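Local coordinates for fimbrin (Schizosaccharomyces pombe, PDB 1RT8), which binds and crosslinks actin filaments through calponin-homology domains and takes part in cell polarity, cytokinesis, mating and spore formation, at residues E43-C48 / L119-V124; D50-S55 / I86-V91. All coordinates share one frame; numbering follows the deposited sequence.

Interaction 1: residues E43-C48 / L119-V124; sequences EFFDQC and LILGLV
Phe44 and Phe45 meet Ile120 from different first torsions: Phe44 has CG anti to its backbone N (chi1 175°), whereas Phe45 has CG beside the N (chi1 -57°). Ile120 turns CG2 anti to its own N, and this methyl becomes the shared target of both rings. The closest touch is on Phe45, whose CD2 lies 3.5 Å from Ile120 CG2, at the ring's edge; CE2 of the same ring reaches Leu121 CB at 4.1 Å. Phe44 points the end of its ring further along the partner helix, CZ standing 3.8 Å from Val124 CG2, which sits in the plane of that ring. The two aromatics also lean on each other: Phe44 CD2 lies over the centre of the Phe45 ring, 3.9 Å above its plane. Beside them the Cys48 CB touches the other end of Ile120, its CD1, at 4.0 Å. The side chains that meet are apolar, and the Phe45 edge also rests against the Leu121 backbone N; the short helix that carries the rings is set at 80° to 119-124. Both belong to the first calponin-homology domain, an all-helical fold, where helix 11-25 adds Ile18 and Ile21 against Phe44 and Phe17 against Leu121, while helix 52-61 packs alongside.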
loop_
_atom_site.group_PDB
_atom_site.type_symbol
_atom_site.label_atom_id
_atom_site.label_comp_id
_atom_site.label_asym_id
_atom_site.label_seq_id
_atom_site.Cartn_x
_atom_site.Cartn_y
_atom_site.Cartn_z
ATOM N N GLU A 43 15.332 -20.844 -9.185
ATOM C CA GLU A 43 16.387 -19.902 -8.807
ATOM C C GLU A 43 15.885 -18.682 -8.057
ATOM O O GLU A 43 16.303 -18.407 -6.935
ATOM C CB GLU A 43 17.134 -19.423 -10.051
ATOM C CG GLU A 43 18.044 -20.453 -10.658
ATOM C CD GLU A 43 19.204 -20.787 -9.755
ATOM O OE1 GLU A 43 18.968 -21.371 -8.675
ATOM O OE2 GLU A 43 20.352 -20.460 -10.126
ATOM N N PHE A 44 14.987 -17.952 -8.704
ATOM C CA PHE A 44 14.410 -16.743 -8.147
ATOM C C PHE A 44 13.824 -16.865 -6.741
ATOM O O PHE A 44 14.125 -16.051 -5.870
ATOM C CB PHE A 44 13.320 -16.223 -9.079
ATOM C CG PHE A 44 12.587 -15.040 -8.538
ATOM C CD1 PHE A 44 13.232 -13.819 -8.385
ATOM C CD2 PHE A 44 11.251 -15.148 -8.164
ATOM C CE1 PHE A 44 12.557 -12.717 -7.866
ATOM C CE2 PHE A 44 10.567 -14.053 -7.644
ATOM C CZ PHE A 44 11.221 -12.835 -7.495
ATOM N N PHE A 45 12.977 -17.864 -6.520
ATOM C CA PHE A 45 12.345 -18.014 -5.217
ATOM C C PHE A 45 13.336 -18.324 -4.104
ATOM O O PHE A 45 13.125 -17.924 -2.954
ATOM C CB PHE A 45 11.237 -19.067 -5.294
ATOM C CG PHE A 45 10.190 -18.749 -6.321
ATOM C CD1 PHE A 45 10.208 -19.364 -7.569
ATOM C CD2 PHE A 45 9.213 -17.795 -6.058
ATOM C CE1 PHE A 45 9.266 -19.032 -8.541
ATOM C CE2 PHE A 45 8.271 -17.455 -7.019
ATOM C CZ PHE A 45 8.298 -18.076 -8.264
ATOM N N ASP A 46 14.418 -19.020 -4.438
ATOM C CA ASP A 46 15.436 -19.325 -3.444
ATOM C C ASP A 46 16.181 -18.034 -3.149
ATOM O O ASP A 46 16.586 -17.781 -2.013
ATOM C CB ASP A 46 16.422 -20.369 -3.961
ATOM C CG ASP A 46 15.836 -21.760 -3.984
ATOM O OD1 ASP A 46 15.312 -22.203 -2.936
ATOM O OD2 ASP A 46 15.907 -22.415 -5.045
ATOM N N GLN A 47 16.354 -17.221 -4.184
ATOM C CA GLN A 47 17.038 -15.946 -4.048
ATOM C C GLN A 47 16.200 -14.945 -3.251
ATOM O O GLN A 47 16.716 -13.915 -2.815
ATOM C CB GLN A 47 17.345 -15.360 -5.428
ATOM C CG GLN A 47 18.412 -16.110 -6.202
ATOM C CD GLN A 47 19.728 -16.152 -5.455
ATOM O OE1 GLN A 47 20.193 -15.134 -4.947
ATOM N NE2 GLN A 47 20.339 -17.330 -5.387
ATOM N N CYS A 48 14.914 -15.246 -3.064
ATOM C CA CYS A 48 14.023 -14.350 -2.328
ATOM C C CYS A 48 13.923 -14.661 -0.841
ATOM O O CYS A 48 13.368 -13.875 -0.076
ATOM C CB CYS A 48 12.622 -14.382 -2.938
ATOM S SG CYS A 48 12.454 -13.419 -4.467
ATOM N N LEU A 119 2.892 -17.694 -3.227
ATOM C CA LEU A 119 2.848 -16.600 -2.271
ATOM C C LEU A 119 3.878 -15.528 -2.634
ATOM O O LEU A 119 3.554 -14.345 -2.694
ATOM C CB LEU A 119 3.097 -17.139 -0.860
ATOM C CG LEU A 119 1.931 -17.952 -0.283
ATOM C CD1 LEU A 119 2.384 -18.779 0.900
ATOM C CD2 LEU A 119 0.820 -17.006 0.114
ATOM N N ILE A 120 5.115 -15.937 -2.892
ATOM C CA ILE A 120 6.159 -14.980 -3.257
ATOM C C ILE A 120 5.826 -14.235 -4.561
ATOM O O ILE A 120 5.897 -13.007 -4.619
ATOM C CB ILE A 120 7.523 -15.685 -3.410
ATOM C CG1 ILE A 120 8.117 -15.950 -2.022
ATOM C CG2 ILE A 120 8.469 -14.840 -4.266
ATOM C CD1 ILE A 120 9.436 -16.708 -2.051
ATOM N N LEU A 121 5.468 -14.976 -5.606
ATOM C CA LEU A 121 5.142 -14.335 -6.879
ATOM C C LEU A 121 3.901 -13.458 -6.706
ATOM O O LEU A 121 3.765 -12.419 -7.355
ATOM C CB LEU A 121 4.911 -15.389 -7.971
ATOM C CG LEU A 121 5.155 -14.888 -9.406
ATOM C CD1 LEU A 121 6.559 -14.301 -9.516
ATOM C CD2 LEU A 121 4.976 -16.025 -10.402
ATOM N N GLY A 122 3.001 -13.877 -5.821
ATOM C CA GLY A 122 1.804 -13.101 -5.562
ATOM C C GLY A 122 2.190 -11.762 -4.955
ATOM O O GLY A 122 1.671 -10.717 -5.343
ATOM N N LEU A 123 3.111 -11.800 -3.998
ATOM C CA LEU A 123 3.590 -10.599 -3.330
ATOM C C LEU A 123 4.425 -9.740 -4.292
ATOM O O LEU A 123 4.393 -8.504 -4.244
ATOM C CB LEU A 123 4.419 -10.994 -2.111
ATOM C CG LEU A 123 5.118 -9.891 -1.320
ATOM C CD1 LEU A 123 4.123 -8.840 -0.860
ATOM C CD2 LEU A 123 5.814 -10.524 -0.130
ATOM N N VAL A 124 5.166 -10.400 -5.175
ATOM C CA VAL A 124 5.978 -9.682 -6.151
ATOM C C VAL A 124 5.083 -8.828 -7.039
ATOM O O VAL A 124 5.358 -7.643 -7.272
ATOM C CB VAL A 124 6.798 -10.668 -7.029
ATOM C CG1 VAL A 124 7.223 -9.993 -8.343
ATOM C CG2 VAL A 124 8.035 -11.108 -6.263
#

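Interaction 2: residues D50-S55 / I86-V91; sequences DGLILS and IENNNV
Asn88 and Asn89 approach the turn at Asp50 and Gly51 with their amide groups, and here the packing is close. Asn88 ND2 donates to Asp50 O over 3.1 Å, arriving nearly along the C=O axis (173°), with the acceptor lying in the plane of the Asn88 amide. The other end of that amide, OD1, accepts from Asn72 N, so the group is gripped from both ends and its rotation is fixed. Next to it Asn89 OD1 comes within 3.1 Å of Gly51 CA, and the bare glycine, at a positive phi of 69°, lets the two backbones close to 5.0 Å between the CA atoms of Gly51 and Asn89. Asn89 ND2 is held by Lys49 O, just before the turn. Gly51 is the N-cap residue of helix 52-61 in this calponin-homology domain, and Asp50 forms an Asx turn, its OD1 accepting from Leu52 N at 3.1 Å from above the carboxylate plane, while OD2 is salt-bridged to Arg34. Further along, the fit slackens: Ser55 OG bonds back to Gly51 O at 2.9 Å, and its nearest approach to helix 82-99 within 86-91 is Asn88 O at 4.5 Å. Glu87, by contrast, is buried and held by Tyr455 and Asn72. On the partly exposed side of 86-91, Asn90 donates through ND2 to Lys483 O.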
loop_
_atom_site.group_PDB
_atom_site.type_symbol
_atom_site.label_atom_id
_atom_site.label_comp_id
_atom_site.label_asym_id
_atom_site.label_seq_id
_atom_site.Cartn_x
_atom_site.Cartn_y
_atom_site.Cartn_z
ATOM N N ASP A 50 16.029 -14.563 1.761
ATOM C CA ASP A 50 16.575 -13.711 2.808
ATOM C C ASP A 50 15.994 -12.310 2.849
ATOM O O ASP A 50 16.514 -11.445 3.549
ATOM C CB ASP A 50 18.115 -13.654 2.742
ATOM C CG ASP A 50 18.649 -12.873 1.546
ATOM O OD1 ASP A 50 17.860 -12.273 0.784
ATOM O OD2 ASP A 50 19.888 -12.866 1.376
ATOM N N GLY A 51 14.913 -12.095 2.105
ATOM C CA GLY A 51 14.250 -10.802 2.087
ATOM C C GLY A 51 14.913 -9.587 1.450
ATOM O O GLY A 51 14.272 -8.541 1.327
ATOM N N LEU A 52 16.172 -9.692 1.040
ATOM C CA LEU A 52 16.858 -8.543 0.437
ATOM C C LEU A 52 16.264 -8.092 -0.900
ATOM O O LEU A 52 15.982 -6.906 -1.094
ATOM C CB LEU A 52 18.359 -8.845 0.282
ATOM C CG LEU A 52 19.096 -8.937 1.623
ATOM C CD1 LEU A 52 20.538 -9.376 1.406
ATOM C CD2 LEU A 52 19.048 -7.596 2.321
ATOM N N ILE A 53 16.080 -9.033 -1.818
ATOM C CA ILE A 53 15.512 -8.726 -3.126
ATOM C C ILE A 53 14.141 -8.083 -2.983
ATOM O O ILE A 53 13.854 -7.071 -3.631
ATOM C CB ILE A 53 15.371 -9.996 -3.976
ATOM C CG1 ILE A 53 16.763 -10.495 -4.379
ATOM C CG2 ILE A 53 14.514 -9.720 -5.195
ATOM C CD1 ILE A 53 16.744 -11.753 -5.212
ATOM N N LEU A 54 13.294 -8.665 -2.136
ATOM C CA LEU A 54 11.955 -8.115 -1.931
ATOM C C LEU A 54 11.996 -6.721 -1.321
ATOM O O LEU A 54 11.231 -5.847 -1.723
ATOM C CB LEU A 54 11.125 -9.054 -1.051
ATOM C CG LEU A 54 10.759 -10.352 -1.770
ATOM C CD1 LEU A 54 10.076 -11.322 -0.805
ATOM C CD2 LEU A 54 9.861 -10.025 -2.951
ATOM N N SER A 55 12.886 -6.512 -0.350
ATOM C CA SER A 55 13.021 -5.205 0.291
ATOM C C SER A 55 13.425 -4.173 -0.755
ATOM O O SER A 55 12.947 -3.034 -0.735
ATOM C CB SER A 55 14.080 -5.245 1.407
ATOM O OG SER A 55 13.625 -5.982 2.528
ATOM N N ILE A 86 14.503 -14.181 8.850
ATOM C CA ILE A 86 13.204 -13.877 9.439
ATOM C C ILE A 86 13.092 -12.390 9.777
ATOM O O ILE A 86 12.064 -11.767 9.493
ATOM C CB ILE A 86 12.948 -14.700 10.718
ATOM C CG1 ILE A 86 12.750 -16.177 10.365
ATOM C CG2 ILE A 86 11.723 -14.157 11.445
ATOM C CD1 ILE A 86 11.553 -16.446 9.457
ATOM N N GLU A 87 14.142 -11.830 10.382
ATOM C CA GLU A 87 14.165 -10.410 10.729
ATOM C C GLU A 87 13.947 -9.601 9.456
ATOM O O GLU A 87 13.103 -8.712 9.411
ATOM C CB GLU A 87 15.511 -10.015 11.362
ATOM C CG GLU A 87 15.822 -10.713 12.690
ATOM C CD GLU A 87 17.170 -10.310 13.264
ATOM O OE1 GLU A 87 18.170 -10.310 12.518
ATOM O OE2 GLU A 87 17.237 -9.993 14.464
ATOM N N ASN A 88 14.719 -9.908 8.420
ATOM C CA ASN A 88 14.583 -9.211 7.148
ATOM C C ASN A 88 13.170 -9.403 6.583
ATOM O O ASN A 88 12.558 -8.465 6.071
ATOM C CB ASN A 88 15.604 -9.742 6.133
ATOM C CG ASN A 88 17.010 -9.211 6.376
ATOM O OD1 ASN A 88 17.251 -8.470 7.321
ATOM N ND2 ASN A 88 17.947 -9.592 5.507
ATOM N N ASN A 89 12.657 -10.623 6.660
ATOM C CA ASN A 89 11.326 -10.883 6.127
ATOM C C ASN A 89 10.228 -10.174 6.898
ATOM O O ASN A 89 9.182 -9.854 6.336
ATOM C CB ASN A 89 11.077 -12.390 6.030
ATOM C CG ASN A 89 11.907 -13.031 4.924
ATOM O OD1 ASN A 89 12.308 -12.355 3.975
ATOM N ND2 ASN A 89 12.157 -14.326 5.034
ATOM N N ASN A 90 10.466 -9.903 8.176
ATOM C CA ASN A 90 9.485 -9.165 8.971
ATOM C C ASN A 90 9.383 -7.752 8.391
ATOM O O ASN A 90 8.290 -7.180 8.289
ATOM C CB ASN A 90 9.920 -9.077 10.437
ATOM C CG ASN A 90 9.655 -10.354 11.202
ATOM O OD1 ASN A 90 8.930 -11.224 10.736
ATOM N ND2 ASN A 90 10.233 -10.464 12.390
ATOM N N VAL A 91 10.538 -7.188 8.032
ATOM C CA VAL A 91 10.594 -5.844 7.447
ATOM C C VAL A 91 9.841 -5.817 6.111
ATOM O O VAL A 91 9.097 -4.881 5.827
ATOM C CB VAL A 91 12.051 -5.402 7.202
ATOM C CG1 VAL A 91 12.069 -4.084 6.445
ATOM C CG2 VAL A 91 12.785 -5.253 8.528
#

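Both contacts are buried and lie in the same calponin-homology domain, their centres about 11 Å apart, yet they differ in chemistry. Interaction 1 seats a short helix on helix 117-131 by apolar side chains, whereas interaction 2 joins the start of helix 52-61 to helix 82-99 through an asparagine amide that donates to the buried carbonyl of Asp50, at the turn leading into the helix. Helices 43-47 and 52-61 follow each other in the chain, and their segments meet with Ile53 CD1 against Gln47 O. Leu54 CD2, 3.9 Å from Val124 CG2, ties 50-55 to a residue that also meets Phe44. Around interaction 2, helix 82-99 also meets residues of the fourth calponin-homology range, in the second actin-binding region.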